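PDB 4IV6: acyl-CoA dehydrogenase FadE3, which belongs to the acyl-CoA dehydrogenase family of flavoproteins and binds dihydroflavine-adenine dinucleotide in a four-chain assembly. Local coordinates for residues V66-Y71 against L242-L247; Q248-A253 against S300-A305. All coordinates share one frame; numbering follows the deposited sequence.

Contact 1: residues V66-Y71 against L242-L247; sequences VSMPCY and LEVGRL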
loop_
_atom_site.group_PDB
_atom_site.type_symbol
_atom_site.label_atom_id
_atom_site.label_comp_id
_atom_site.label_asym_id
_atom_site.label_seq_id
_atom_site.Cartn_x
_atom_site.Cartn_y
_atom_site.Cartn_z
ATOM N N VAL B 66 0.290 -7.079 -37.716
ATOM C CA VAL B 66 0.933 -8.025 -36.797
ATOM C C VAL B 66 -0.093 -8.507 -35.742
ATOM O O VAL B 66 -1.139 -7.882 -35.533
ATOM C CB VAL B 66 2.192 -7.454 -36.110
ATOM C CG1 VAL B 66 3.263 -7.042 -37.141
ATOM C CG2 VAL B 66 1.858 -6.281 -35.194
ATOM N N SER B 67 0.187 -9.628 -35.098
ATOM C CA SER B 67 -0.671 -10.080 -34.021
ATOM C C SER B 67 -0.666 -9.042 -32.869
ATOM O O SER B 67 0.252 -8.236 -32.744
ATOM C CB SER B 67 -0.170 -11.430 -33.511
ATOM O OG SER B 67 1.050 -11.280 -32.787
ATOM N N MET B 68 -1.681 -9.088 -32.024
ATOM C CA MET B 68 -1.740 -8.210 -30.873
ATOM C C MET B 68 -0.604 -8.485 -29.878
ATOM O O MET B 68 -0.032 -7.535 -29.357
ATOM C CB MET B 68 -3.091 -8.269 -30.186
ATOM C CG MET B 68 -3.237 -7.283 -29.010
ATOM S SD MET B 68 -2.947 -5.540 -29.413
ATOM C CE MET B 68 -4.476 -5.196 -30.249
ATOM N N PRO B 69 -0.252 -9.754 -29.626
ATOM C CA PRO B 69 0.932 -9.944 -28.782
ATOM C C PRO B 69 2.192 -9.285 -29.359
ATOM O O PRO B 69 3.003 -8.739 -28.613
ATOM C CB PRO B 69 1.058 -11.466 -28.690
ATOM C CG PRO B 69 -0.359 -11.932 -28.824
ATOM C CD PRO B 69 -0.956 -11.025 -29.861
ATOM N N CYS B 70 2.334 -9.265 -30.674
ATOM C CA CYS B 70 3.496 -8.608 -31.280
ATOM C C CYS B 70 3.355 -7.104 -31.116
ATOM O O CYS B 70 4.310 -6.414 -30.751
ATOM C CB CYS B 70 3.622 -8.961 -32.769
ATOM S SG CYS B 70 4.874 -7.983 -33.647
ATOM N N TYR B 71 2.157 -6.602 -31.360
ATOM C CA TYR B 71 1.904 -5.166 -31.278
ATOM C C TYR B 71 2.273 -4.614 -29.871
ATOM O O TYR B 71 2.959 -3.586 -29.744
ATOM C CB TYR B 71 0.442 -4.850 -31.614
ATOM C CG TYR B 71 0.147 -3.374 -31.466
ATOM C CD1 TYR B 71 0.506 -2.469 -32.454
ATOM C CD2 TYR B 71 -0.443 -2.887 -30.320
ATOM C CE1 TYR B 71 0.288 -1.119 -32.304
ATOM C CE2 TYR B 71 -0.696 -1.540 -30.172
ATOM C CZ TYR B 71 -0.328 -0.651 -31.139
ATOM O OH TYR B 71 -0.572 0.698 -30.963
ATOM N N LEU B 242 -11.364 1.024 -27.730
ATOM C CA LEU B 242 -10.698 0.998 -26.412
ATOM C C LEU B 242 -10.053 -0.343 -26.033
ATOM O O LEU B 242 -9.194 -0.397 -25.176
ATOM C CB LEU B 242 -11.668 1.392 -25.296
ATOM C CG LEU B 242 -12.155 2.845 -25.265
ATOM C CD1 LEU B 242 -13.307 3.000 -24.283
ATOM C CD2 LEU B 242 -11.013 3.773 -24.912
ATOM N N GLU B 243 -10.469 -1.425 -26.655
ATOM C CA GLU B 243 -9.749 -2.691 -26.481
ATOM C C GLU B 243 -8.283 -2.510 -26.910
ATOM O O GLU B 243 -7.358 -2.792 -26.139
ATOM C CB GLU B 243 -10.426 -3.783 -27.292
ATOM C CG GLU B 243 -11.804 -4.161 -26.762
ATOM C CD GLU B 243 -12.515 -5.229 -27.586
ATOM O OE1 GLU B 243 -11.956 -5.708 -28.595
ATOM O OE2 GLU B 243 -13.652 -5.606 -27.205
ATOM N N VAL B 244 -8.079 -2.001 -28.128
ATOM C CA VAL B 244 -6.734 -1.689 -28.636
ATOM C C VAL B 244 -6.084 -0.601 -27.785
ATOM O O VAL B 244 -4.906 -0.711 -27.389
ATOM C CB VAL B 244 -6.778 -1.219 -30.112
ATOM C CG1 VAL B 244 -5.398 -0.833 -30.590
ATOM C CG2 VAL B 244 -7.331 -2.319 -31.005
ATOM N N GLY B 245 -6.843 0.448 -27.490
ATOM C CA GLY B 245 -6.292 1.582 -26.767
ATOM C C GLY B 245 -5.792 1.222 -25.368
ATOM O O GLY B 245 -4.704 1.608 -24.966
ATOM N N ARG B 246 -6.585 0.481 -24.625
ATOM C CA ARG B 246 -6.182 0.078 -23.297
ATOM C C ARG B 246 -4.950 -0.860 -23.336
ATOM O O ARG B 246 -4.063 -0.741 -22.511
ATOM C CB ARG B 246 -7.358 -0.587 -22.582
ATOM C CG ARG B 246 -8.414 0.421 -22.158
ATOM C CD ARG B 246 -9.711 -0.258 -21.773
ATOM N NE ARG B 246 -10.639 0.722 -21.193
ATOM C CZ ARG B 246 -11.966 0.603 -21.170
ATOM N NH1 ARG B 246 -12.569 -0.428 -21.698
ATOM N NH2 ARG B 246 -12.691 1.545 -20.632
ATOM N N LEU B 247 -4.910 -1.784 -24.295
ATOM C CA LEU B 247 -3.740 -2.677 -24.435
ATOM C C LEU B 247 -2.474 -1.896 -24.770
ATOM O O LEU B 247 -1.409 -2.169 -24.201
ATOM C CB LEU B 247 -3.983 -3.790 -25.443
ATOM C CG LEU B 247 -4.957 -4.878 -25.006
ATOM C CD1 LEU B 247 -5.311 -5.791 -26.175
ATOM C CD2 LEU B 247 -4.426 -5.679 -23.825
#
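Val244 and Leu247, in the segment 242-247 of helix 234-270, receive Met68, which reaches out from the first turn of the helix 68-81. The contact is apolar and buried. Val244 comes first along the second segment. Its CG2 meets the methyl end of the methionine, with Val244 CG2 and Met68 CE 4.1 Å apart. This branch lies anti to the carbonyl carbon. The side chain of Val244 also packs on Thr93 and Lys97 of the helix 83-102, and it is about 13 Å from a bound dihydroflavine-adenine dinucleotide. One turn later, Leu247 is directed toward the segment 66-71. Its CD1 branch does the touching, and it meets the middle of the methionine chain. Leu247 CD1 lies 3.8 Å from Met68 CG and 4.0 Å from Met68 SD. Met68 thus serves two residues with different parts of its chain. Its CG stands anti to the backbone N (chi1 -176°), and bends at chi2 (57°) and chi3 (76°) turn the thioether so that CE reaches Val244 while CG and SD stay by Leu247. Met68 also packs on Ala306 and Phe309 of the helix 282-310, and its backbone N bonds to Asp310. Tyr71, also directed toward the segment 242-247, approaches only loosely, with Tyr71 CE2 4.8 Å from Val244 CG1, and its OH bonds to Thr93. Ser67 is the N-cap of the helix 68-81. Its OG accepts from Cys70 N at 3.2 Å, and this bond caps the first turn, which carries Met68. The arrangement is helix-to-helix packing between the N-terminal and C-terminal family regions, characteristic of the largely helical body of the acyl-CoA dehydrogenase fold.

Contact 2: residues Q248-A253 against S300-A305; sequences QVAARA and SLLLSA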
loop_
_atom_site.group_PDB
_atom_site.type_symbol
_atom_site.label_atom_id
_atom_site.label_comp_id
_atom_site.label_asym_id
_atom_site.label_seq_id
_atom_site.Cartn_x
_atom_site.Cartn_y
_atom_site.Cartn_z
ATOM N N GLN B 248 -2.575 -0.920 -25.669
ATOM C CA GLN B 248 -1.412 -0.113 -26.008
ATOM C C GLN B 248 -0.953 0.758 -24.845
ATOM O O GLN B 248 0.237 0.903 -24.619
ATOM C CB GLN B 248 -1.589 0.690 -27.300
ATOM C CG GLN B 248 -2.659 1.763 -27.257
ATOM C CD GLN B 248 -2.113 3.171 -26.957
ATOM O OE1 GLN B 248 -0.933 3.328 -26.576
ATOM N NE2 GLN B 248 -2.987 4.212 -27.134
ATOM N N VAL B 249 -1.888 1.298 -24.077
ATOM C CA VAL B 249 -1.500 2.068 -22.906
ATOM C C VAL B 249 -0.855 1.176 -21.852
ATOM O O VAL B 249 0.142 1.592 -21.245
ATOM C CB VAL B 249 -2.683 2.841 -22.314
ATOM C CG1 VAL B 249 -2.314 3.503 -20.984
ATOM C CG2 VAL B 249 -3.168 3.897 -23.300
ATOM N N ALA B 250 -1.403 -0.026 -21.633
ATOM C CA ALA B 250 -0.776 -0.985 -20.720
ATOM C C ALA B 250 0.670 -1.280 -21.135
ATOM O O ALA B 250 1.562 -1.347 -20.298
ATOM C CB ALA B 250 -1.580 -2.264 -20.643
ATOM N N ALA B 251 0.892 -1.473 -22.428
ATOM C CA ALA B 251 2.238 -1.690 -22.978
ATOM C C ALA B 251 3.159 -0.494 -22.777
ATOM O O ALA B 251 4.347 -0.673 -22.521
ATOM C CB ALA B 251 2.154 -2.024 -24.464
ATOM N N ARG B 252 2.640 0.731 -22.921
ATOM C CA ARG B 252 3.439 1.880 -22.582
ATOM C C ARG B 252 3.947 1.835 -21.169
ATOM O O ARG B 252 5.087 2.216 -20.892
ATOM C CB ARG B 252 2.660 3.176 -22.698
ATOM C CG ARG B 252 2.766 3.836 -23.996
ATOM C CD ARG B 252 2.163 5.228 -23.930
ATOM N NE ARG B 252 1.023 5.256 -24.790
ATOM C CZ ARG B 252 0.147 6.237 -24.831
ATOM N NH1 ARG B 252 -0.833 6.136 -25.681
ATOM N NH2 ARG B 252 0.250 7.299 -24.044
ATOM N N ALA B 253 3.059 1.423 -20.275
ATOM C CA ALA B 253 3.342 1.391 -18.863
ATOM C C ALA B 253 4.334 0.262 -18.542
ATOM O O ALA B 253 5.269 0.462 -17.777
ATOM C CB ALA B 253 2.036 1.275 -18.069
ATOM N N SER B 300 2.833 -10.425 -17.627
ATOM C CA SER B 300 2.107 -11.680 -17.800
ATOM C C SER B 300 0.638 -11.413 -18.076
ATOM O O SER B 300 0.037 -11.995 -19.001
ATOM C CB SER B 300 2.241 -12.605 -16.589
ATOM O OG SER B 300 3.583 -13.031 -16.390
ATOM N N LEU B 301 0.066 -10.496 -17.308
ATOM C CA LEU B 301 -1.315 -10.080 -17.505
ATOM C C LEU B 301 -1.523 -9.469 -18.914
ATOM O O LEU B 301 -2.417 -9.886 -19.663
ATOM C CB LEU B 301 -1.740 -9.111 -16.382
ATOM C CG LEU B 301 -3.238 -8.822 -16.180
ATOM C CD1 LEU B 301 -3.435 -7.921 -14.962
ATOM C CD2 LEU B 301 -3.845 -8.153 -17.381
ATOM N N LEU B 302 -0.650 -8.544 -19.284
ATOM C CA LEU B 302 -0.678 -7.914 -20.600
ATOM C C LEU B 302 -0.645 -8.924 -21.768
ATOM O O LEU B 302 -1.453 -8.841 -22.705
ATOM C CB LEU B 302 0.459 -6.904 -20.715
ATOM C CG LEU B 302 0.671 -6.264 -22.088
ATOM C CD1 LEU B 302 -0.519 -5.439 -22.510
ATOM C CD2 LEU B 302 1.951 -5.437 -22.080
ATOM N N LEU B 303 0.279 -9.882 -21.694
ATOM C CA LEU B 303 0.446 -10.842 -22.765
ATOM C C LEU B 303 -0.771 -11.771 -22.791
ATOM O O LEU B 303 -1.255 -12.106 -23.872
ATOM C CB LEU B 303 1.781 -11.610 -22.640
ATOM C CG LEU B 303 2.986 -10.674 -22.877
ATOM C CD1 LEU B 303 4.259 -11.394 -22.485
ATOM C CD2 LEU B 303 3.103 -10.187 -24.323
ATOM N N SER B 304 -1.294 -12.138 -21.615
ATOM C CA SER B 304 -2.539 -12.933 -21.563
ATOM C C SER B 304 -3.697 -12.208 -22.238
ATOM O O SER B 304 -4.416 -12.778 -23.093
ATOM C CB SER B 304 -2.908 -13.290 -20.109
ATOM O OG SER B 304 -4.225 -13.807 -20.064
ATOM N N ALA B 305 -3.883 -10.941 -21.888
ATOM C CA ALA B 305 -4.937 -10.156 -22.517
ATOM C C ALA B 305 -4.715 -9.971 -24.015
ATOM O O ALA B 305 -5.672 -10.059 -24.769
ATOM C CB ALA B 305 -5.137 -8.824 -21.817
#
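Leu302 extends toward Ala250 and Ala251 because its CG lies anti to the backbone N (chi1 173°). With chi2 at 64°, its two methyls are divided between the two alanines. Leu302 CD1 meets Ala250 CB at 3.8 Å. CD2 rests against the backbone as well as the side chain of the next residue: Leu302 CD2 is 3.9 Å from Ala251 CA and 4.2 Å from Ala251 CB. The small alanines let the leucine come close to the helix backbone. The nearest CA atoms, those of Ala250 and Leu302, are 6.9 Å apart. Ala250 also packs on Ala322, and Ala251 on Val72 and Ala75.

Gln248 and Arg252 have CB directed away from the segment 300-305. They make a side-on grip within their own helix. Gln248 OE1 accepts from Arg252 NH1 at 2.9 Å, in the carbonyl plane on a lone pair, and from Arg252 NE at 3.3 Å. Both bonds run near the guanidinium plane, and together they fix its rotation. Arg252 NH2 has a salt bridge to Glu366.

The segment 300-305 also faces a second subunit, where Ser304 OG bonds to Tyr296 OH of that chain. Leu302 of helix 282-310 thus packs on Ala250 and Ala251 of helix 234-270, within the C-terminal helical bundle characteristic of acyl-CoA dehydrogenases.

How the contacts relate
From the N terminus, the chain first passes the segment 66-71 and then runs through helices and the strand-rich middle region before the segment 242-247 closes contact 1. Contact 2 opens at the very next residue, Gln248, and its shorter loop closes at 300-305. The two loops therefore follow in series and neither nest nor cross. Both use the helix 234-270, which ties the helix 68-81 of the N-terminal region to the helix 282-310 of the C-terminal region. Their centres are 8 Å apart and they touch: Tyr71 CE2 packs on Gln248 CB at 3.7 Å, and Leu247 CD2 on Ala305 CB at 3.8 Å.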